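Cellulase IBT99 (Metagenomes, PDB 6WBT) probably hydrolyses 6-phospho-alpha-glucosides as a family 4 glycosidase, and binds NAD, a manganese ion and glucose 6-phosphate. Local coordinates at residues R94-G108 against I276-V290. Numbering follows the deposited sequence.
Sequences RVKDEQICLKHGCVG and IVDYMDINNTRGMQV. With G6P (6-O-phosphono-alpha-D-glucopyranose), chain F.
Glu98 reaches from helix 94-103 to the start of helix 286-290, an arrangement consistent with a carboxylate that steadies a phosphate site from the second shell. Its OE1 accepts two bonds: Gly287 N arrives at 2.8 Å on the syn lone pair, while OG1 of Thr285, the N-cap residue, donates at 2.9 Å from above the carboxylate plane. The packing is tight here because Gly287, lying against Val95, has no side chain: the helix axes approach to 8.5 Å, and a beta carbon on that glycine would clash with both Val95 and Glu98. The Arg94 chain, fully extended from a chi1 of 177°, runs past this glycine, Gly287 CA lying over one guanidinium face, and its NH1 meets G6P O2P at 2.9 Å in a nearly straight bond (176°). Arg286 NH2 grips O3P of the same phosphate at 2.8 Å, and its NH1 pairs with Asp241. Farther along helix 94-103, Leu102 CD1 rests 3.8 Å from Thr285 CG2 and also touches the Asp281–Ile282 backbone. The solvent side is looser: exposed Ile282 lays CD1 over the last helical turn, 3.8 Å from Leu102 CB, and beyond the Schellman motif closed by Gly105, Val277 CG2 touches the backbone of Gly105 and Cys106. A leucine in place of Glu98 would probably leave Gly287 N and the Thr285 hydroxyl without their shared acceptor, letting the start of the helix shift. Arg94 and Arg286, one from each family region, thus meet on one phosphate, a positive pocket that suits a 6-phosphorylated sugar.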
ATOM      1  N   ARG A  94     -28.855  -4.386  28.314  1.00 60.48           N
ATOM      2  CA  ARG A  94     -29.222  -4.236  26.910  1.00 61.03           C
ATOM      3  C   ARG A  94     -30.408  -3.293  26.747  1.00 63.97           C
ATOM      4  O   ARG A  94     -30.408  -2.437  25.855  1.00 63.02           O
ATOM      5  CB  ARG A  94     -29.535  -5.599  26.294  1.00 58.84           C
ATOM      6  CG  ARG A  94     -29.999  -5.514  24.851  1.00 58.05           C
ATOM      7  CD  ARG A  94     -30.257  -6.884  24.255  1.00 58.25           C
ATOM      8  NE  ARG A  94     -30.736  -6.783  22.880  1.00 58.67           N
ATOM      9  CZ  ARG A  94     -30.981  -7.825  22.093  1.00 58.27           C
ATOM     10  NH1 ARG A  94     -30.791  -9.058  22.541  1.00 58.66           N
ATOM     11  NH2 ARG A  94     -31.413  -7.631  20.855  1.00 57.09           N
ATOM     12  N   VAL A  95     -31.428  -3.434  27.597  1.00 65.96           N
ATOM     13  CA  VAL A  95     -32.588  -2.553  27.497  1.00 67.13           C
ATOM     14  C   VAL A  95     -32.226  -1.138  27.925  1.00 69.21           C
ATOM     15  O   VAL A  95     -32.850  -0.170  27.477  1.00 70.78           O
ATOM     16  CB  VAL A  95     -33.766  -3.112  28.319  1.00 66.29           C
ATOM     17  CG1 VAL A  95     -34.011  -4.567  27.969  1.00 63.82           C
ATOM     18  CG2 VAL A  95     -33.515  -2.953  29.810  1.00 67.89           C
ATOM     19  N   LYS A  96     -31.217  -0.988  28.787  1.00 69.43           N
ATOM     20  CA  LYS A  96     -30.794   0.348  29.187  1.00 71.81           C
ATOM     21  C   LYS A  96     -30.001   1.032  28.082  1.00 72.80           C
ATOM     22  O   LYS A  96     -30.072   2.258  27.938  1.00 73.80           O
ATOM     23  CB  LYS A  96     -29.973   0.279  30.475  1.00 71.80           C
ATOM     24  CG  LYS A  96     -29.756   1.631  31.135  1.00 73.58           C
ATOM     25  CD  LYS A  96     -31.083   2.326  31.394  1.00 75.67           C
ATOM     26  CE  LYS A  96     -30.881   3.726  31.949  1.00 76.92           C
ATOM     27  NZ  LYS A  96     -32.176   4.441  32.123  1.00 78.03           N
ATOM     28  N   ASP A  97     -29.248   0.264  27.291  1.00 72.23           N
ATOM     29  CA  ASP A  97     -28.561   0.842  26.142  1.00 71.39           C
ATOM     30  C   ASP A  97     -29.555   1.280  25.074  1.00 71.56           C
ATOM     31  O   ASP A  97     -29.408   2.356  24.484  1.00 72.28           O
ATOM     32  CB  ASP A  97     -27.565  -0.162  25.563  1.00 69.46           C
ATOM     33  CG  ASP A  97     -26.487  -0.553  26.554  1.00 69.07           C
ATOM     34  OD1 ASP A  97     -26.448   0.034  27.655  1.00 69.81           O
ATOM     35  OD2 ASP A  97     -25.683  -1.452  26.231  1.00 67.63           O
ATOM     36  N   GLU A  98     -30.575   0.459  24.816  1.00 71.00           N
ATOM     37  CA  GLU A  98     -31.560   0.800  23.795  1.00 71.56           C
ATOM     38  C   GLU A  98     -32.416   1.985  24.223  1.00 70.37           C
ATOM     39  O   GLU A  98     -32.800   2.813  23.388  1.00 71.27           O
ATOM     40  CB  GLU A  98     -32.434  -0.415  23.487  1.00 74.01           C
ATOM     41  CG  GLU A  98     -31.691  -1.561  22.821  1.00 75.70           C
ATOM     42  CD  GLU A  98     -32.498  -2.843  22.797  1.00 77.61           C
ATOM     43  OE1 GLU A  98     -33.201  -3.122  23.791  1.00 78.55           O
ATOM     44  OE2 GLU A  98     -32.434  -3.572  21.786  1.00 77.61           O
ATOM     45  N   GLN A  99     -32.721   2.090  25.519  1.00 67.69           N
ATOM     46  CA  GLN A  99     -33.563   3.185  25.989  1.00 67.29           C
ATOM     47  C   GLN A  99     -32.814   4.512  25.979  1.00 66.61           C
ATOM     48  O   GLN A  99     -33.401   5.558  25.680  1.00 69.21           O
ATOM     49  CB  GLN A  99     -34.095   2.881  27.390  1.00 68.11           C
ATOM     50  CG  GLN A  99     -35.284   1.935  27.411  1.00 69.73           C
ATOM     51  CD  GLN A  99     -35.852   1.748  28.804  1.00 72.44           C
ATOM     52  OE1 GLN A  99     -37.067   1.661  28.985  1.00 74.26           O
ATOM     53  NE2 GLN A  99     -34.974   1.684  29.798  1.00 72.23           N
ATOM     54  N   ILE A 100     -31.521   4.492  26.307  1.00 63.30           N
ATOM     55  CA  ILE A 100     -30.739   5.724  26.309  1.00 62.79           C
ATOM     56  C   ILE A 100     -30.603   6.273  24.893  1.00 63.98           C
ATOM     57  O   ILE A 100     -30.653   7.489  24.675  1.00 65.83           O
ATOM     58  CB  ILE A 100     -29.367   5.483  26.967  1.00 59.63           C
ATOM     59  CG1 ILE A 100     -29.524   5.337  28.482  1.00 58.72           C
ATOM     60  CG2 ILE A 100     -28.397   6.610  26.639  1.00 60.01           C
ATOM     61  CD1 ILE A 100     -28.218   5.140  29.215  1.00 56.56           C
ATOM     62  N   CYS A 101     -30.447   5.386  23.907  1.00 62.29           N
ATOM     63  CA  CYS A 101     -30.333   5.830  22.522  1.00 62.07           C
ATOM     64  C   CYS A 101     -31.639   6.444  22.031  1.00 62.75           C
ATOM     65  O   CYS A 101     -31.640   7.531  21.439  1.00 62.57           O
ATOM     66  CB  CYS A 101     -29.919   4.661  21.629  1.00 60.78           C
ATOM     67  SG  CYS A 101     -28.280   3.988  21.986  1.00 61.45           S
ATOM     68  N   LEU A 102     -32.763   5.762  22.265  1.00 63.10           N
ATOM     69  CA  LEU A 102     -34.052   6.289  21.830  1.00 65.61           C
ATOM     70  C   LEU A 102     -34.412   7.573  22.566  1.00 69.91           C
ATOM     71  O   LEU A 102     -35.161   8.402  22.035  1.00 72.00           O
ATOM     72  CB  LEU A 102     -35.146   5.239  22.026  1.00 64.33           C
ATOM     73  CG  LEU A 102     -34.976   3.936  21.240  1.00 61.83           C
ATOM     74  CD1 LEU A 102     -36.139   2.993  21.506  1.00 61.94           C
ATOM     75  CD2 LEU A 102     -34.835   4.216  19.753  1.00 60.58           C
ATOM     76  N   LYS A 103     -33.892   7.755  23.782  1.00 70.57           N
ATOM     77  CA  LYS A 103     -34.080   9.011  24.495  1.00 71.90           C
ATOM     78  C   LYS A 103     -33.400  10.176  23.786  1.00 71.41           C
ATOM     79  O   LYS A 103     -33.830  11.324  23.949  1.00 72.74           O
ATOM     80  CB  LYS A 103     -33.558   8.878  25.928  1.00 72.25           C
ATOM     81  CG  LYS A 103     -33.832  10.074  26.825  1.00 75.55           C
ATOM     82  CD  LYS A 103     -32.552  10.828  27.150  1.00 77.08           C
ATOM     83  CE  LYS A 103     -32.822  11.993  28.086  1.00 80.12           C
ATOM     84  NZ  LYS A 103     -31.570  12.713  28.450  1.00 80.04           N
ATOM     85  N   HIS A 104     -32.361   9.908  22.996  1.00 70.15           N
ATOM     86  CA  HIS A 104     -31.674  10.933  22.222  1.00 71.66           C
ATOM     87  C   HIS A 104     -32.023  10.878  20.741  1.00 74.91           C
ATOM     88  O   HIS A 104     -31.346  11.521  19.931  1.00 76.70           O
ATOM     89  CB  HIS A 104     -30.160  10.812  22.409  1.00 69.21           C
ATOM     90  CG  HIS A 104     -29.694  11.151  23.790  1.00 69.77           C
ATOM     91  ND1 HIS A 104     -29.356  12.433  24.167  1.00 71.41           N
ATOM     92  CD2 HIS A 104     -29.512  10.376  24.885  1.00 69.15           C
ATOM     93  CE1 HIS A 104     -28.985  12.433  25.435  1.00 71.58           C
ATOM     94  NE2 HIS A 104     -29.071  11.198  25.894  1.00 70.33           N
ATOM     95  N   GLY A 105     -33.054  10.128  20.366  1.00 76.69           N
ATOM     96  CA  GLY A 105     -33.467  10.056  18.975  1.00 78.63           C
ATOM     97  C   GLY A 105     -32.500   9.332  18.063  1.00 78.45           C
ATOM     98  O   GLY A 105     -32.346   9.721  16.899  1.00 79.21           O
ATOM     99  N   CYS A 106     -31.847   8.284  18.561  1.00 78.30           N
ATOM    100  CA  CYS A 106     -30.904   7.506  17.773  1.00 76.88           C
ATOM    101  C   CYS A 106     -31.305   6.037  17.803  1.00 75.17           C
ATOM    102  O   CYS A 106     -32.067   5.597  18.668  1.00 75.05           O
ATOM    103  CB  CYS A 106     -29.466   7.674  18.284  1.00 76.09           C
ATOM    104  SG  CYS A 106     -28.839   9.368  18.189  1.00 78.22           S
ATOM    105  N   VAL A 107     -30.778   5.283  16.840  1.00 73.85           N
ATOM    106  CA  VAL A 107     -31.110   3.868  16.714  1.00 72.99           C
ATOM    107  C   VAL A 107     -30.537   3.113  17.905  1.00 71.68           C
ATOM    108  O   VAL A 107     -29.316   3.046  18.088  1.00 71.18           O
ATOM    109  CB  VAL A 107     -30.587   3.294  15.392  1.00 72.54           C
ATOM    110  CG1 VAL A 107     -30.750   1.779  15.371  1.00 72.63           C
ATOM    111  CG2 VAL A 107     -31.310   3.927  14.218  1.00 73.49           C
ATOM    112  N   GLY A 108     -31.417   2.538  18.720  1.00 70.49           N
ATOM    113  CA  GLY A 108     -30.997   1.725  19.843  1.00 67.50           C
ATOM    114  C   GLY A 108     -31.025   0.247  19.519  1.00 65.40           C
ATOM    115  O   GLY A 108     -32.058  -0.412  19.671  1.00 66.81           O
ATOM    116  N   ILE A 276     -35.941   3.716  11.539  1.00 84.60           N
ATOM    117  CA  ILE A 276     -35.782   2.820  12.676  1.00 79.32           C
ATOM    118  C   ILE A 276     -36.111   3.514  13.991  1.00 79.03           C
ATOM    119  O   ILE A 276     -36.736   2.917  14.868  1.00 80.32           O
ATOM    120  CB  ILE A 276     -34.355   2.229  12.694  1.00 75.30           C
ATOM    121  CG1 ILE A 276     -34.150   1.334  11.473  1.00 72.92           C
ATOM    122  CG2 ILE A 276     -34.115   1.439  13.967  1.00 74.89           C
ATOM    123  CD1 ILE A 276     -35.234   0.293  11.311  1.00 72.56           C
ATOM    124  N   VAL A 277     -35.703   4.777  14.142  1.00 78.63           N
ATOM    125  CA  VAL A 277     -36.062   5.532  15.339  1.00 78.86           C
ATOM    126  C   VAL A 277     -37.575   5.675  15.445  1.00 83.72           C
ATOM    127  O   VAL A 277     -38.133   5.678  16.549  1.00 84.89           O
ATOM    128  CB  VAL A 277     -35.358   6.904  15.336  1.00 74.86           C
ATOM    129  CG1 VAL A 277     -35.739   7.709  16.569  1.00 74.30           C
ATOM    130  CG2 VAL A 277     -33.849   6.723  15.266  1.00 72.52           C
ATOM    131  N   ASP A 278     -38.263   5.779  14.307  1.00 86.89           N
ATOM    132  CA  ASP A 278     -39.720   5.848  14.316  1.00 90.53           C
ATOM    133  C   ASP A 278     -40.359   4.488  14.560  1.00 91.00           C
ATOM    134  O   ASP A 278     -41.448   4.414  15.140  1.00 92.76           O
ATOM    135  CB  ASP A 278     -40.226   6.430  12.993  1.00 91.72           C
ATOM    136  CG  ASP A 278     -39.823   7.879  12.801  1.00 92.51           C
ATOM    137  OD1 ASP A 278     -38.613   8.176  12.870  1.00 91.58           O
ATOM    138  OD2 ASP A 278     -40.718   8.719  12.575  1.00 94.29           O
ATOM    139  N   TYR A 279     -39.703   3.406  14.133  1.00 88.52           N
ATOM    140  CA  TYR A 279     -40.285   2.075  14.267  1.00 87.98           C
ATOM    141  C   TYR A 279     -40.163   1.528  15.683  1.00 88.14           C
ATOM    142  O   TYR A 279     -41.028   0.760  16.121  1.00 89.27           O
ATOM    143  CB  TYR A 279     -39.625   1.116  13.272  1.00 86.38           C
ATOM    144  CG  TYR A 279     -39.921  -0.347  13.525  1.00 86.13           C
ATOM    145  CD1 TYR A 279     -41.164  -0.887  13.224  1.00 87.19           C
ATOM    146  CD2 TYR A 279     -38.952  -1.188  14.056  1.00 84.70           C
ATOM    147  CE1 TYR A 279     -41.437  -2.225  13.452  1.00 86.67           C
ATOM    148  CE2 TYR A 279     -39.215  -2.526  14.287  1.00 84.19           C
ATOM    149  CZ  TYR A 279     -40.459  -3.038  13.983  1.00 84.90           C
ATOM    150  OH  TYR A 279     -40.724  -4.369  14.211  1.00 83.87           O
HETATM  151  N   MSE A 280     -39.118   1.905  16.411  1.00 87.10           N
HETATM  152  CA  MSE A 280     -38.879   1.362  17.744  1.00 85.65           C
HETATM  153  C   MSE A 280     -39.697   2.069  18.819  1.00 86.25           C
HETATM  154  O   MSE A 280     -40.062   3.235  18.675  1.00 87.23           O
HETATM  155  CB  MSE A 280     -37.391   1.442  18.088  1.00 82.89           C
HETATM  156  CG  MSE A 280     -36.522   0.486  17.290  1.00 80.64           C
HETATM  157 SE   MSE A 280     -34.636   0.598  17.770  0.76 79.51          SE
HETATM  158  CE  MSE A 280     -33.981  -0.944  16.771  1.00 77.53           C
ATOM    159  N   ASP A 281     -39.979   1.347  19.900  1.00 85.40           N
ATOM    160  CA  ASP A 281     -40.725   1.871  21.035  1.00 85.00           C
ATOM    161  C   ASP A 281     -39.780   2.023  22.218  1.00 83.01           C
ATOM    162  O   ASP A 281     -39.068   1.079  22.574  1.00 81.97           O
ATOM    163  CB  ASP A 281     -41.892   0.948  21.396  1.00 85.98           C
ATOM    164  CG  ASP A 281     -42.926   1.627  22.278  1.00 88.01           C
ATOM    165  OD1 ASP A 281     -42.572   2.581  23.003  1.00 88.68           O
ATOM    166  OD2 ASP A 281     -44.101   1.202  22.247  1.00 89.03           O
ATOM    167  N   ILE A 282     -39.778   3.214  22.822  1.00 82.69           N
ATOM    168  CA  ILE A 282     -38.918   3.465  23.974  1.00 81.33           C
ATOM    169  C   ILE A 282     -39.312   2.581  25.151  1.00 81.13           C
ATOM    170  O   ILE A 282     -38.452   2.152  25.929  1.00 80.39           O
ATOM    171  CB  ILE A 282     -38.956   4.961  24.345  1.00 81.94           C
ATOM    172  CG1 ILE A 282     -38.162   5.228  25.626  1.00 81.43           C
ATOM    173  CG2 ILE A 282     -40.389   5.443  24.487  1.00 83.90           C
ATOM    174  CD1 ILE A 282     -36.682   4.977  25.491  1.00 79.48           C
ATOM    175  N   ASN A 283     -40.599   2.276  25.295  1.00 81.41           N
ATOM    176  CA  ASN A 283     -41.079   1.480  26.414  1.00 81.12           C
ATOM    177  C   ASN A 283     -41.187  -0.009  26.095  1.00 80.17           C
ATOM    178  O   ASN A 283     -41.696  -0.767  26.928  1.00 80.33           O
ATOM    179  CB  ASN A 283     -42.443   2.000  26.894  1.00 82.84           C
ATOM    180  CG  ASN A 283     -42.400   3.462  27.320  1.00 84.41           C
ATOM    181  OD1 ASN A 283     -43.129   4.296  26.781  1.00 86.21           O
ATOM    182  ND2 ASN A 283     -41.558   3.773  28.299  1.00 84.29           N
ATOM    183  N   ASN A 284     -40.722  -0.451  24.919  1.00 78.86           N
ATOM    184  CA  ASN A 284     -40.739  -1.867  24.534  1.00 77.86           C
ATOM    185  C   ASN A 284     -39.662  -2.060  23.466  1.00 74.92           C
ATOM    186  O   ASN A 284     -39.918  -2.352  22.297  1.00 74.92           O
ATOM    187  CB  ASN A 284     -42.116  -2.305  24.027  1.00 79.63           C
ATOM    188  CG  ASN A 284     -42.213  -3.803  23.786  1.00 79.75           C
ATOM    189  OD1 ASN A 284     -42.184  -4.265  22.645  1.00 79.30           O
ATOM    190  ND2 ASN A 284     -42.347  -4.566  24.863  1.00 80.52           N
ATOM    191  N   THR A 285     -38.410  -1.902  23.883  1.00 72.51           N
ATOM    192  CA  THR A 285     -37.286  -2.113  22.992  1.00 71.82           C
ATOM    193  C   THR A 285     -37.111  -3.604  22.717  1.00 69.22           C
ATOM    194  O   THR A 285     -37.781  -4.457  23.306  1.00 69.00           O
ATOM    195  CB  THR A 285     -36.012  -1.523  23.590  1.00 73.91           C
ATOM    196  OG1 THR A 285     -35.743  -2.156  24.844  1.00 75.55           O
ATOM    197  CG2 THR A 285     -36.182  -0.031  23.815  1.00 75.27           C
ATOM    198  N   ARG A 286     -36.196  -3.910  21.794  1.00 67.21           N
ATOM    199  CA  ARG A 286     -35.955  -5.298  21.412  1.00 64.84           C
ATOM    200  C   ARG A 286     -35.449  -6.120  22.591  1.00 63.81           C
ATOM    201  O   ARG A 286     -35.807  -7.295  22.737  1.00 63.83           O
ATOM    202  CB  ARG A 286     -34.961  -5.350  20.250  1.00 62.54           C
ATOM    203  CG  ARG A 286     -34.573  -6.753  19.818  1.00 60.47           C
ATOM    204  CD  ARG A 286     -35.796  -7.584  19.467  1.00 59.73           C
ATOM    205  NE  ARG A 286     -35.456  -8.974  19.175  1.00 58.08           N
ATOM    206  CZ  ARG A 286     -36.352  -9.922  18.924  1.00 57.76           C
ATOM    207  NH1 ARG A 286     -37.646  -9.633  18.930  1.00 58.99           N
ATOM    208  NH2 ARG A 286     -35.954 -11.161  18.668  1.00 56.11           N
ATOM    209  N   GLY A 287     -34.613  -5.522  23.441  1.00 62.64           N
ATOM    210  CA  GLY A 287     -34.145  -6.234  24.618  1.00 62.02           C
ATOM    211  C   GLY A 287     -35.273  -6.594  25.565  1.00 62.68           C
ATOM    212  O   GLY A 287     -35.253  -7.651  26.199  1.00 62.07           O
HETATM  213  N   MSE A 288     -36.271  -5.723  25.674  1.00 63.71           N
HETATM  214  CA  MSE A 288     -37.434  -5.985  26.511  1.00 65.03           C
HETATM  215  C   MSE A 288     -38.277  -7.116  25.935  1.00 63.53           C
HETATM  216  O   MSE A 288     -38.912  -7.871  26.673  1.00 62.97           O
HETATM  217  CB  MSE A 288     -38.283  -4.722  26.660  1.00 67.23           C
HETATM  218  CG  MSE A 288     -37.699  -3.685  27.603  1.00 68.26           C
HETATM  219 SE   MSE A 288     -38.749  -2.044  27.624  0.62 69.99          SE
HETATM  220  CE  MSE A 288     -38.162  -1.332  29.339  1.00 71.80           C
ATOM    221  N   GLN A 289     -38.275  -7.228  24.605  1.00 62.96           N
ATOM    222  CA  GLN A 289     -39.063  -8.266  23.948  1.00 63.10           C
ATOM    223  C   GLN A 289     -38.486  -9.651  24.213  1.00 62.18           C
ATOM    224  O   GLN A 289     -39.235 -10.600  24.473  1.00 62.76           O
ATOM    225  CB  GLN A 289     -39.140  -7.990  22.447  1.00 63.55           C
ATOM    226  CG  GLN A 289     -39.778  -6.654  22.107  1.00 64.11           C
ATOM    227  CD  GLN A 289     -39.631  -6.291  20.644  1.00 63.54           C
ATOM    228  OE1 GLN A 289     -39.507  -7.163  19.785  1.00 62.63           O
ATOM    229  NE2 GLN A 289     -39.637  -4.995  20.354  1.00 64.58           N
ATOM    230  N   VAL A 290     -37.158  -9.789  24.154  1.00 60.57           N
ATOM    231  CA  VAL A 290     -36.546 -11.079  24.445  1.00 58.71           C
ATOM    232  C   VAL A 290     -36.592 -11.391  25.935  1.00 59.77           C
ATOM    233  O   VAL A 290     -36.475 -12.558  26.322  1.00 59.87           O
ATOM    234  CB  VAL A 290     -35.098 -11.129  23.916  1.00 55.53           C
ATOM    235  CG1 VAL A 290     -35.051 -10.694  22.459  1.00 54.83           C
ATOM    236  CG2 VAL A 290     -34.180 -10.271  24.768  1.00 54.41           C
TER
HETATM  237  C1  G6P F 502     -28.752 -12.769  14.731  1.00 91.49           C
HETATM  238  C2  G6P F 502     -27.647 -11.733  14.916  1.00 90.50           C
HETATM  239  C3  G6P F 502     -27.378 -11.474  16.393  1.00 89.51           C
HETATM  240  C4  G6P F 502     -28.680 -11.172  17.125  1.00 88.54           C
HETATM  241  C5  G6P F 502     -29.678 -12.292  16.861  1.00 88.09           C
HETATM  242  C6  G6P F 502     -30.997 -12.089  17.600  1.00 84.11           C
HETATM  243  O1  G6P F 502     -28.301 -14.039  15.214  1.00 92.79           O
HETATM  244  O2  G6P F 502     -26.446 -12.197  14.289  1.00 90.32           O
HETATM  245  O3  G6P F 502     -26.477 -10.371  16.532  1.00 89.80           O
HETATM  246  O4  G6P F 502     -28.433 -11.062  18.531  1.00 88.53           O
HETATM  247  O5  G6P F 502     -29.918 -12.375  15.455  1.00 90.46           O
HETATM  248  O6  G6P F 502     -30.928 -10.963  18.471  1.00 80.37           O
HETATM  249  P   G6P F 502     -32.063 -10.751  19.592  1.00 77.48           P
HETATM  250  O1P G6P F 502     -32.317  -9.264  19.585  1.00 77.80           O
HETATM  251  O2P G6P F 502     -31.441 -11.287  20.860  1.00 77.65           O
HETATM  252  O3P G6P F 502     -33.221 -11.577  19.084  1.00 76.76           O